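Local coordinates for protein CG8862 (Drosophila melanogaster, PDB 3ISM) that probably cleaves DNA and RNA as the magnesium-dependent mitochondrial endonuclease EndoG, captured here in complex with its inhibitor EndoGI, at residues R134-T139 with Q213-D218; A142-L147 with F190-V195; T90-S95 with F119-M124; L30-S35 with E79-F84. All coordinates share one frame; numbering follows the deposited sequence. Where two conformers were deposited one is given.

Interaction 1: residues R134-T139 with Q213-D218; sequences RDAWNT and QVISND
I215 is the first residue of Q213-D218 to meet R134-T139. It points at the start of helix 136-146 and packs on the methyl of A136, with I215 CB 3.9 Å from A136 CB. CG1 stands beside the backbone N of I215 (chi1 -65°) and the chain then runs on extended. This puts I215 CD1 4.0 Å from A136 CB, so the methyl is touched at more than one point. M210 of strand 203-211 packs on both residues. Two residues on, N217 brings its amide back: N217 OD1 lies 3.5 Å from D135 CB. The amide and the D135 carboxylate cross obliquely, their planes 38° apart. D135 sits at the N-cap position, close to N133, a magnesium-binding residue. It does not cap with its side chain; OD2 takes the N-H of G131 instead. No direct hydrogen bond joins the two segments. A water does so. It accepts from A136 N at 3.0 Å and donates to I215 O at 2.7 Å and to N217 OD1 at 2.8 Å. The join is thus a small apolar patch beside a three-bond water bridge. Both water protons are spent on the loop, while a first-turn N-H of the helix finds its acceptor in the same water, which stands in for a direct bond between the segments.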
# COMPACT_ATOMS: atom_id res chain seq x y z
N ARG B 134 -1.56 -20.02 -14.96
CA ARG B 134 -1.89 -21.30 -15.58
C ARG B 134 -0.70 -22.24 -15.68
O ARG B 134 -0.86 -23.42 -15.96
CB ARG B 134 -2.52 -21.10 -16.96
CG ARG B 134 -3.71 -20.14 -16.95
CD ARG B 134 -4.40 -20.04 -18.32
NE ARG B 134 -5.15 -18.79 -18.39
CZ ARG B 134 -5.79 -18.34 -19.46
NH1 ARG B 134 -6.43 -17.18 -19.41
NH2 ARG B 134 -5.79 -19.04 -20.58
N ASP B 135 0.49 -21.72 -15.41
CA ASP B 135 1.72 -22.49 -15.59
C ASP B 135 2.61 -22.44 -14.33
O ASP B 135 2.31 -23.11 -13.33
CB ASP B 135 2.44 -22.02 -16.85
CG ASP B 135 1.65 -22.31 -18.12
OD1 ASP B 135 1.67 -23.47 -18.60
OD2 ASP B 135 1.00 -21.38 -18.65
N ALA B 136 3.66 -21.63 -14.38
CA ALA B 136 4.62 -21.49 -13.28
C ALA B 136 4.01 -21.39 -11.86
O ALA B 136 4.44 -22.08 -10.94
CB ALA B 136 5.55 -20.30 -13.55
N TRP B 137 3.01 -20.54 -11.69
CA TRP B 137 2.37 -20.40 -10.37
C TRP B 137 1.62 -21.69 -9.98
O TRP B 137 1.67 -22.10 -8.82
CB TRP B 137 1.44 -19.18 -10.34
CG TRP B 137 0.85 -18.87 -8.98
CD1 TRP B 137 -0.45 -19.00 -8.60
CD2 TRP B 137 1.56 -18.37 -7.83
NE1 TRP B 137 -0.61 -18.62 -7.30
CE2 TRP B 137 0.61 -18.23 -6.80
CE3 TRP B 137 2.89 -18.02 -7.59
CZ2 TRP B 137 0.95 -17.75 -5.53
CZ3 TRP B 137 3.23 -17.54 -6.31
CH2 TRP B 137 2.26 -17.42 -5.31
N ASN B 138 0.94 -22.31 -10.94
CA ASN B 138 0.33 -23.62 -10.69
C ASN B 138 1.37 -24.67 -10.28
O ASN B 138 1.11 -25.49 -9.40
CB ASN B 138 -0.47 -24.11 -11.91
CG ASN B 138 -0.98 -25.54 -11.75
OD1 ASN B 138 -0.72 -26.40 -12.58
ND2 ASN B 138 -1.72 -25.78 -10.67
N THR B 139 2.55 -24.61 -10.90
CA THR B 139 3.64 -25.55 -10.57
C THR B 139 4.01 -25.45 -9.08
O THR B 139 4.21 -26.48 -8.42
CB THR B 139 4.87 -25.30 -11.47
OG1 THR B 139 4.47 -25.35 -12.84
CG2 THR B 139 5.97 -26.35 -11.22
N GLN B 213 4.45 -12.11 -13.90
CA GLN B 213 4.75 -11.91 -15.31
C GLN B 213 4.87 -13.25 -16.00
O GLN B 213 4.90 -14.28 -15.32
CB GLN B 213 6.05 -11.12 -15.48
CG GLN B 213 7.27 -11.84 -14.97
CD GLN B 213 8.43 -10.91 -14.66
OE1 GLN B 213 8.23 -9.76 -14.23
NE2 GLN B 213 9.65 -11.41 -14.86
N VAL B 214 4.96 -13.25 -17.33
CA VAL B 214 5.25 -14.49 -18.05
C VAL B 214 6.61 -15.07 -17.62
O VAL B 214 7.66 -14.43 -17.75
CB VAL B 214 5.18 -14.31 -19.58
CG1 VAL B 214 5.76 -15.53 -20.32
CG2 VAL B 214 3.75 -14.05 -20.02
N ILE B 215 6.56 -16.27 -17.05
CA ILE B 215 7.76 -17.01 -16.68
C ILE B 215 7.89 -18.21 -17.62
O ILE B 215 6.90 -18.88 -17.91
CB ILE B 215 7.68 -17.52 -15.22
CG1 ILE B 215 7.66 -16.33 -14.25
CG2 ILE B 215 8.89 -18.41 -14.89
CD1 ILE B 215 7.33 -16.73 -12.86
N SER B 216 9.11 -18.47 -18.07
CA SER B 216 9.40 -19.64 -18.88
C SER B 216 8.94 -20.96 -18.22
O SER B 216 9.09 -21.14 -17.01
CB SER B 216 10.90 -19.71 -19.18
OG SER B 216 11.16 -20.65 -20.20
N ASN B 217 8.39 -21.87 -19.02
CA ASN B 217 7.92 -23.17 -18.53
C ASN B 217 9.05 -24.12 -18.09
O ASN B 217 8.81 -25.11 -17.40
CB ASN B 217 7.08 -23.89 -19.61
CG ASN B 217 5.70 -23.29 -19.80
OD1 ASN B 217 5.22 -22.49 -18.98
ND2 ASN B 217 5.04 -23.67 -20.89
N ASP B 218 10.28 -23.83 -18.50
CA ASP B 218 11.40 -24.68 -18.08
C ASP B 218 12.09 -24.18 -16.81
O ASP B 218 13.02 -24.82 -16.33
CB ASP B 218 12.40 -24.91 -19.22
CG ASP B 218 12.99 -23.62 -19.78
OD1 ASP B 218 12.56 -22.53 -19.37
OD2 ASP B 218 13.90 -23.71 -20.64
O HOH W 1 5.25 -20.77 -16.82

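Interaction 2: residues A142-L147 with F190-V195; sequences AHVRRL and FYKVIV
V144, K192, I194 and L147 pack a helix against a sheet. The helix, 136-146, is probably that of the beta-beta-alpha metal finger expected in this His-Me finger nuclease, and the sheet is the large mixed one, met here at strand 189-197. The backbones stay well apart, with V144 CA 8.0 Å from I194 CA, and the side chains fill the gap. No hydrogen bond crosses it.

V144 is the central residue on the helix. Its CG2 branch stands beside its own backbone N and reaches two strand side chains, lying aslant to both. V144 CG2 is 3.8 Å from I194 CD1 and 4.0 Å from K192 CD. I194 divides its branches between V144 and L147. CD1 goes to V144, while CG2 goes to L147, with L147 CD1 4.0 Å from I194 CG2. These last two side chains cross at about a right angle. V154 of strand 153-161 touches both V144 and I194 from the next strand.

K192 offers its aliphatic chain to the helix and its charge to something else. The chain is extended as far as CE, then bends (chi4 -69°), and NZ bonds to OG1 of T158. Its side chain also lies about 4 Å from that of E141, a magnesium-binding residue on the same helix. Within 142-147, L147 CG sits 3.8 Å above one face of the H143 ring, toward the rim.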
# COMPACT_ATOMS: atom_id res chain seq x y z
N ALA B 142 1.11 -26.94 -7.11
CA ALA B 142 1.23 -28.41 -7.18
C ALA B 142 2.34 -28.97 -6.28
O ALA B 142 2.19 -30.04 -5.70
CB ALA B 142 1.42 -28.85 -8.62
N HIS B 143 3.45 -28.24 -6.16
CA HIS B 143 4.58 -28.62 -5.30
C HIS B 143 4.19 -28.61 -3.82
O HIS B 143 4.55 -29.52 -3.07
CB HIS B 143 5.75 -27.66 -5.53
CG HIS B 143 6.78 -27.67 -4.44
ND1 HIS B 143 7.79 -28.60 -4.37
CD2 HIS B 143 6.96 -26.84 -3.38
CE1 HIS B 143 8.54 -28.37 -3.31
NE2 HIS B 143 8.06 -27.30 -2.69
N VAL B 144 3.49 -27.56 -3.40
CA VAL B 144 3.00 -27.43 -2.02
C VAL B 144 2.03 -28.57 -1.66
O VAL B 144 2.10 -29.11 -0.56
CB VAL B 144 2.36 -26.03 -1.78
CG1 VAL B 144 1.82 -25.92 -0.37
CG2 VAL B 144 3.39 -24.90 -2.05
N ARG B 145 1.17 -28.95 -2.60
CA ARG B 145 0.30 -30.14 -2.40
C ARG B 145 1.10 -31.44 -2.30
O ARG B 145 0.77 -32.32 -1.48
CB ARG B 145 -0.76 -30.25 -3.49
CG ARG B 145 -1.82 -29.13 -3.45
CD ARG B 145 -2.98 -29.40 -4.44
NE ARG B 145 -2.63 -29.09 -5.82
CZ ARG B 145 -2.89 -27.93 -6.42
NH1 ARG B 145 -3.53 -26.94 -5.78
NH2 ARG B 145 -2.51 -27.75 -7.69
N ARG B 146 2.14 -31.58 -3.12
CA ARG B 146 2.99 -32.79 -3.10
C ARG B 146 3.83 -32.87 -1.82
O ARG B 146 4.25 -33.95 -1.41
CB ARG B 146 3.88 -32.81 -4.33
CG ARG B 146 4.64 -34.10 -4.59
CD ARG B 146 5.42 -33.99 -5.90
NE ARG B 146 4.57 -33.66 -7.05
CZ ARG B 146 4.55 -32.48 -7.67
NH1 ARG B 146 5.36 -31.50 -7.27
NH2 ARG B 146 3.73 -32.28 -8.71
N LEU B 147 4.08 -31.72 -1.19
CA LEU B 147 4.78 -31.69 0.11
C LEU B 147 4.06 -32.49 1.20
O LEU B 147 4.69 -32.93 2.15
CB LEU B 147 5.00 -30.25 0.59
CG LEU B 147 6.13 -29.43 -0.07
CD1 LEU B 147 6.22 -28.03 0.54
CD2 LEU B 147 7.47 -30.15 0.02
N PHE B 190 4.10 -12.37 -6.12
CA PHE B 190 3.37 -13.10 -5.10
C PHE B 190 4.34 -13.99 -4.31
O PHE B 190 5.37 -14.35 -4.82
CB PHE B 190 2.28 -13.97 -5.74
CG PHE B 190 1.20 -13.19 -6.43
CD1 PHE B 190 0.08 -12.74 -5.72
CD2 PHE B 190 1.29 -12.91 -7.79
CE1 PHE B 190 -0.91 -12.00 -6.36
CE2 PHE B 190 0.29 -12.18 -8.44
CZ PHE B 190 -0.81 -11.72 -7.72
N TYR B 191 4.00 -14.33 -3.08
CA TYR B 191 4.86 -15.22 -2.28
C TYR B 191 4.06 -16.40 -1.77
O TYR B 191 2.84 -16.33 -1.69
CB TYR B 191 5.46 -14.49 -1.05
CG TYR B 191 4.41 -13.94 -0.12
CD1 TYR B 191 3.74 -14.76 0.79
CD2 TYR B 191 4.08 -12.59 -0.16
CE1 TYR B 191 2.75 -14.25 1.62
CE2 TYR B 191 3.11 -12.07 0.67
CZ TYR B 191 2.45 -12.90 1.54
OH TYR B 191 1.49 -12.36 2.34
N LYS B 192 4.77 -17.46 -1.40
CA LYS B 192 4.25 -18.51 -0.53
C LYS B 192 5.29 -18.76 0.53
O LYS B 192 6.46 -18.97 0.22
CB LYS B 192 3.96 -19.80 -1.30
CG LYS B 192 2.68 -19.75 -2.13
CD LYS B 192 2.37 -21.13 -2.70
CE LYS B 192 1.15 -21.12 -3.64
NZ LYS B 192 -0.12 -20.88 -2.90
N VAL B 193 4.87 -18.73 1.78
CA VAL B 193 5.74 -19.06 2.89
C VAL B 193 5.13 -20.27 3.59
O VAL B 193 3.97 -20.24 3.97
CB VAL B 193 5.97 -17.85 3.86
CG1 VAL B 193 6.89 -18.26 5.02
CG2 VAL B 193 6.58 -16.67 3.10
N ILE B 194 5.93 -21.33 3.73
CA ILE B 194 5.44 -22.69 3.99
C ILE B 194 6.20 -23.35 5.15
O ILE B 194 7.42 -23.27 5.23
CB ILE B 194 5.67 -23.57 2.72
CG1 ILE B 194 5.08 -22.91 1.46
CG2 ILE B 194 5.14 -24.98 2.91
CD1 ILE B 194 5.93 -23.13 0.20
N VAL B 195 5.48 -24.01 6.05
CA VAL B 195 6.12 -24.81 7.09
C VAL B 195 5.55 -26.22 7.07
O VAL B 195 4.33 -26.40 7.17
CB VAL B 195 5.96 -24.17 8.51
CG1 VAL B 195 6.24 -25.18 9.63
CG2 VAL B 195 6.85 -22.95 8.65

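Interaction 3: residues T90-S95 with F119-M124; sequences TDYRRS and FYLSNM
Y92 and L121 mark the nearest approach of the two backbones, yet their CA atoms are 10.0 Å apart; Y92 lies in a short, weakly bonded helical turn and opens a type II turn to S95, while L121 begins a 3-10 turn. The tyrosine ring spans the gap. CG stands beside the backbone N (chi1 -77°), and the ring reaches out toward L121 and M124. Both meet it obliquely. Y92 CE1 is 4.4 Å from L121 CD2. Y92 OH is closer, 3.7 Å from M124 CB. The phenol does not bond directly to F119-M124. A water in the ring plane, at its edge, lies 2.7 Å from Y92 OH and can donate to M124 O, 2.8 Å away, though other acceptors compete. The backbone O of Y92 closes the turn, accepting S95 N at 3.1 Å and S95 OG at 2.6 Å from the same face of the carbonyl plane. M124 starts toward Y92, but its chain bends at chi2 (-66°) and leads the sulfur end away; the side chain packs on H101, the predicted proton acceptor. R99 of strand 98-101 touches both Y92 and L121. On the tyrosine lie also I179 of strand 172-179, V184 of strand 184-185 and F286 of the CG4930 chain. The contact thus ties helix 89-92 to the turn leading into strand 124-127, which pairs antiparallel with 98-101.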
# COMPACT_ATOMS: atom_id res chain seq x y z
N THR B 90 -16.66 -7.65 -13.74
CA THR B 90 -16.46 -6.51 -14.66
C THR B 90 -15.05 -5.92 -14.62
O THR B 90 -14.54 -5.47 -15.65
CB THR B 90 -17.49 -5.36 -14.45
OG1 THR B 90 -17.46 -4.91 -13.09
CG2 THR B 90 -18.88 -5.81 -14.81
N ASP B 91 -14.41 -5.93 -13.45
CA ASP B 91 -13.05 -5.39 -13.29
C ASP B 91 -11.97 -6.18 -14.04
O ASP B 91 -10.99 -5.61 -14.51
CB ASP B 91 -12.67 -5.33 -11.82
CG ASP B 91 -13.54 -4.36 -11.02
OD1 ASP B 91 -13.71 -3.21 -11.46
OD2 ASP B 91 -14.03 -4.77 -9.93
N TYR B 92 -12.17 -7.50 -14.11
CA TYR B 92 -11.20 -8.45 -14.67
C TYR B 92 -11.44 -8.72 -16.15
O TYR B 92 -10.50 -9.13 -16.85
CB TYR B 92 -11.32 -9.79 -13.95
CG TYR B 92 -10.67 -9.82 -12.60
CD1 TYR B 92 -11.38 -9.47 -11.45
CD2 TYR B 92 -9.34 -10.18 -12.46
CE1 TYR B 92 -10.78 -9.49 -10.19
CE2 TYR B 92 -8.73 -10.21 -11.20
CZ TYR B 92 -9.46 -9.86 -10.08
OH TYR B 92 -8.86 -9.89 -8.85
N ARG B 93 -12.68 -8.54 -16.60
CA ARG B 93 -13.06 -8.84 -17.98
C ARG B 93 -12.25 -8.02 -18.95
O ARG B 93 -12.25 -6.78 -18.88
CB ARG B 93 -14.55 -8.59 -18.24
CG ARG B 93 -15.02 -9.10 -19.61
CD ARG B 93 -16.27 -8.37 -20.08
NE ARG B 93 -16.63 -8.70 -21.46
CZ ARG B 93 -16.49 -7.88 -22.50
NH1 ARG B 93 -16.00 -6.65 -22.32
NH2 ARG B 93 -16.85 -8.27 -23.72
N ARG B 94 -11.53 -8.72 -19.83
CA ARG B 94 -10.70 -8.13 -20.88
C ARG B 94 -9.64 -7.17 -20.34
O ARG B 94 -9.26 -6.20 -21.01
CB ARG B 94 -11.58 -7.51 -21.99
CG ARG B 94 -12.30 -8.58 -22.82
CD ARG B 94 -13.13 -8.01 -23.97
NE ARG B 94 -13.79 -9.08 -24.71
CZ ARG B 94 -14.31 -8.96 -25.93
NH1 ARG B 94 -14.27 -7.80 -26.57
NH2 ARG B 94 -14.89 -10.01 -26.51
N SER B 95 -9.17 -7.47 -19.14
CA SER B 95 -8.14 -6.68 -18.48
C SER B 95 -6.74 -7.11 -18.89
O SER B 95 -5.77 -6.37 -18.71
CB SER B 95 -8.28 -6.82 -16.96
OG SER B 95 -8.09 -8.17 -16.54
N PHE B 119 -13.74 -19.58 -4.78
CA PHE B 119 -14.12 -18.80 -5.97
C PHE B 119 -14.71 -17.40 -5.70
O PHE B 119 -15.10 -16.70 -6.64
CB PHE B 119 -14.99 -19.63 -6.91
CG PHE B 119 -14.22 -20.65 -7.70
CD1 PHE B 119 -13.89 -20.42 -9.03
CD2 PHE B 119 -13.81 -21.85 -7.11
CE1 PHE B 119 -13.17 -21.36 -9.77
CE2 PHE B 119 -13.09 -22.81 -7.85
CZ PHE B 119 -12.77 -22.56 -9.18
N TYR B 120 -14.76 -16.99 -4.43
CA TYR B 120 -15.13 -15.61 -4.13
C TYR B 120 -14.05 -14.70 -4.69
O TYR B 120 -12.86 -14.98 -4.51
CB TYR B 120 -15.28 -15.36 -2.63
CG TYR B 120 -16.55 -15.92 -2.06
CD1 TYR B 120 -17.79 -15.39 -2.42
CD2 TYR B 120 -16.52 -16.97 -1.15
CE1 TYR B 120 -18.97 -15.91 -1.89
CE2 TYR B 120 -17.69 -17.49 -0.60
CZ TYR B 120 -18.91 -16.95 -0.97
OH TYR B 120 -20.08 -17.46 -0.44
N LEU B 121 -14.46 -13.62 -5.35
CA LEU B 121 -13.52 -12.65 -5.88
C LEU B 121 -12.63 -11.99 -4.83
O LEU B 121 -11.61 -11.40 -5.17
CB LEU B 121 -14.25 -11.58 -6.70
CG LEU B 121 -14.86 -12.14 -7.99
CD1 LEU B 121 -15.84 -11.15 -8.58
CD2 LEU B 121 -13.75 -12.50 -8.99
N SER B 122 -13.01 -12.07 -3.56
CA SER B 122 -12.14 -11.59 -2.49
C SER B 122 -10.91 -12.47 -2.28
O SER B 122 -9.96 -12.05 -1.63
CB SER B 122 -12.90 -11.43 -1.18
OG SER B 122 -13.54 -12.62 -0.82
N ASN B 123 -10.94 -13.69 -2.85
CA ASN B 123 -9.79 -14.60 -2.80
C ASN B 123 -8.92 -14.45 -4.05
O ASN B 123 -7.94 -15.16 -4.23
CB ASN B 123 -10.26 -16.06 -2.59
CG ASN B 123 -9.09 -17.08 -2.50
OD1 ASN B 123 -8.11 -16.88 -1.77
ND2 ASN B 123 -9.21 -18.18 -3.25
N MET B 124 -9.27 -13.48 -4.91
CA MET B 124 -8.60 -13.32 -6.20
C MET B 124 -7.69 -12.11 -6.26
O MET B 124 -7.94 -11.09 -5.62
CB MET B 124 -9.63 -13.19 -7.34
CG MET B 124 -10.61 -14.33 -7.42
SD MET B 124 -9.78 -15.86 -7.86
CE MET B 124 -10.88 -17.01 -7.09
O HOH W 2 -9.85 -9.20 -6.45

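Interaction 4: residues L30-S35 with E79-F84; sequences LDHVRS and ESIHPF
R34 and H32 meet S80 and I81 in a mixed polar and apolar side-chain contact, partly buried, between the short strand 33-35 and the loop that leads to helix 89-92. I81 supplies the apolar part. Its CD1 is 3.9 Å from R34 CD and 4.2 Å from H32 NE2, and it approaches the imidazole at the edge, near the ring plane. S80 supplies the polar part. In one of two R34 conformers, S80 OG lies 2.8 Å from R34 NE and 2.9 Å from R34 NH2, oblique to the guanidinium, so the approach is uncertain. A bend in the arginine chain (chi3 63°) turns the group to this position. D78 is the stronger partner of both: its OD2 forms a salt bridge with R34 NH2 and its OD1 a hydrogen bond with S80 OG. In this conformer one carboxylate serves both side chains. Strand 33-35 is, within this chain, an outermost strand of the large mixed sheet and forms a hairpin with 40-44, where Y43 packs on both H32 and I81. A water links the segments further on. It accepts from H82 N at 2.9 Å and, weakly, from H32 NE2 at 2.9 Å. H82 is also fixed within its own loop: its ND1 accepts F84 N at 3.1 Å in a nearly straight bond (167°). L238 of the second subunit packs on H82.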
# COMPACT_ATOMS: atom_id res chain seq x y z
N LEU B 30 -3.71 -8.41 11.06
CA LEU B 30 -5.08 -8.44 11.55
C LEU B 30 -6.02 -7.50 10.79
O LEU B 30 -7.03 -7.04 11.33
CB LEU B 30 -5.14 -8.22 13.07
CG LEU B 30 -4.30 -9.13 13.99
CD1 LEU B 30 -4.14 -8.50 15.38
CD2 LEU B 30 -4.89 -10.55 14.11
N ASP B 31 -5.70 -7.22 9.53
CA ASP B 31 -6.54 -6.36 8.72
C ASP B 31 -7.69 -7.18 8.12
O ASP B 31 -7.47 -8.07 7.30
CB ASP B 31 -5.73 -5.65 7.63
CG ASP B 31 -6.44 -4.42 7.05
OD1 ASP B 31 -7.49 -4.05 7.59
OD2 ASP B 31 -5.93 -3.81 6.08
N HIS B 32 -8.91 -6.88 8.56
CA HIS B 32 -10.11 -7.36 7.90
C HIS B 32 -10.04 -8.88 7.67
O HIS B 32 -10.13 -9.37 6.53
CB HIS B 32 -10.27 -6.60 6.57
CG HIS B 32 -11.68 -6.36 6.17
ND1 HIS B 32 -12.48 -5.40 6.78
CD2 HIS B 32 -12.45 -6.94 5.22
CE1 HIS B 32 -13.67 -5.42 6.22
NE2 HIS B 32 -13.68 -6.33 5.26
N VAL B 33 -9.84 -9.61 8.77
CA VAL B 33 -9.61 -11.06 8.73
C VAL B 33 -10.93 -11.81 8.68
O VAL B 33 -11.81 -11.60 9.53
CB VAL B 33 -8.76 -11.57 9.92
CG1 VAL B 33 -8.68 -13.11 9.91
CG2 VAL B 33 -7.35 -10.99 9.86
N ARG B 34 -11.06 -12.68 7.67
CA ARG B 34 -12.30 -13.42 7.45
C ARG B 34 -12.02 -14.91 7.33
O ARG B 34 -11.02 -15.33 6.76
CB ARG B 34 -13.00 -12.92 6.19
CG ARG B 34 -13.78 -11.61 6.38
CD ARG B 34 -14.38 -11.11 5.06
NE ARG B 34 -15.36 -12.05 4.51
CZ ARG B 34 -15.13 -12.88 3.50
NH1 ARG B 34 -13.95 -12.90 2.90
NH2 ARG B 34 -16.10 -13.69 3.08
N SER B 35 -12.91 -15.72 7.89
CA SER B 35 -12.74 -17.16 7.90
C SER B 35 -13.71 -17.84 6.95
O SER B 35 -14.89 -17.51 6.95
CB SER B 35 -12.96 -17.71 9.32
OG SER B 35 -12.19 -17.01 10.27
N GLU B 79 -20.25 -10.87 -0.94
CA GLU B 79 -21.27 -9.97 -0.41
C GLU B 79 -21.02 -9.63 1.05
O GLU B 79 -21.67 -8.75 1.61
CB GLU B 79 -22.66 -10.57 -0.59
CG GLU B 79 -23.19 -10.47 -2.01
CD GLU B 79 -24.31 -11.44 -2.30
OE1 GLU B 79 -24.72 -12.19 -1.39
OE2 GLU B 79 -24.78 -11.46 -3.46
N SER B 80 -20.09 -10.33 1.68
CA SER B 80 -19.73 -9.97 3.04
C SER B 80 -18.73 -8.80 3.06
O SER B 80 -18.41 -8.29 4.13
CB SER B 80 -19.14 -11.17 3.78
OG SER B 80 -17.83 -11.40 3.34
N ILE B 81 -18.27 -8.36 1.88
CA ILE B 81 -17.41 -7.15 1.76
C ILE B 81 -18.28 -5.94 1.40
O ILE B 81 -19.18 -6.04 0.55
CB ILE B 81 -16.31 -7.29 0.65
CG1 ILE B 81 -15.51 -8.61 0.76
CG2 ILE B 81 -15.37 -6.08 0.63
CD1 ILE B 81 -14.64 -8.71 1.97
N HIS B 82 -18.03 -4.80 2.06
CA HIS B 82 -18.76 -3.55 1.77
C HIS B 82 -18.64 -3.25 0.26
O HIS B 82 -17.57 -3.43 -0.32
CB HIS B 82 -18.17 -2.40 2.63
CG HIS B 82 -18.93 -1.10 2.54
ND1 HIS B 82 -18.84 -0.26 1.45
CD2 HIS B 82 -19.77 -0.49 3.41
CE1 HIS B 82 -19.62 0.80 1.64
NE2 HIS B 82 -20.19 0.68 2.83
N PRO B 83 -19.75 -2.84 -0.40
CA PRO B 83 -19.76 -2.58 -1.85
C PRO B 83 -18.63 -1.68 -2.39
O PRO B 83 -18.20 -1.87 -3.54
CB PRO B 83 -21.13 -1.96 -2.10
CG PRO B 83 -21.99 -2.56 -1.02
CD PRO B 83 -21.09 -2.64 0.19
N PHE B 84 -18.11 -0.77 -1.56
CA PHE B 84 -17.04 0.15 -1.99
C PHE B 84 -15.77 -0.60 -2.27
O PHE B 84 -14.95 -0.15 -3.05
CB PHE B 84 -16.71 1.18 -0.90
CG PHE B 84 -17.73 2.29 -0.75
CD1 PHE B 84 -18.93 2.29 -1.47
CD2 PHE B 84 -17.50 3.32 0.16
CE1 PHE B 84 -19.87 3.32 -1.30
CE2 PHE B 84 -18.41 4.33 0.34
CZ PHE B 84 -19.61 4.34 -0.39
O HOH W 3 -15.94 -4.96 4.09

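In the fold
Interactions 1 and 2 share helix 136-146 and touch: W137 CH2 is 3.5 Å from F190 CB. Interaction 1 ties the start of the helix to a loop, and interaction 2 sets its later turns on the large sheet. Interactions 3 and 4 meet at S122 OG and R34 NH1, 3.8 Å apart in one of two R34 conformers, so this touch is uncertain. Interactions 1 and 4 are remote, with centres about 30 Å apart. Three contacts lie within about 10 Å of the metal. The side chains of M124, K192 and D135 are about 7, 9 and 10 Å from a bound magnesium ion. Interaction 4 lies away from the annotated sites, near the second subunit.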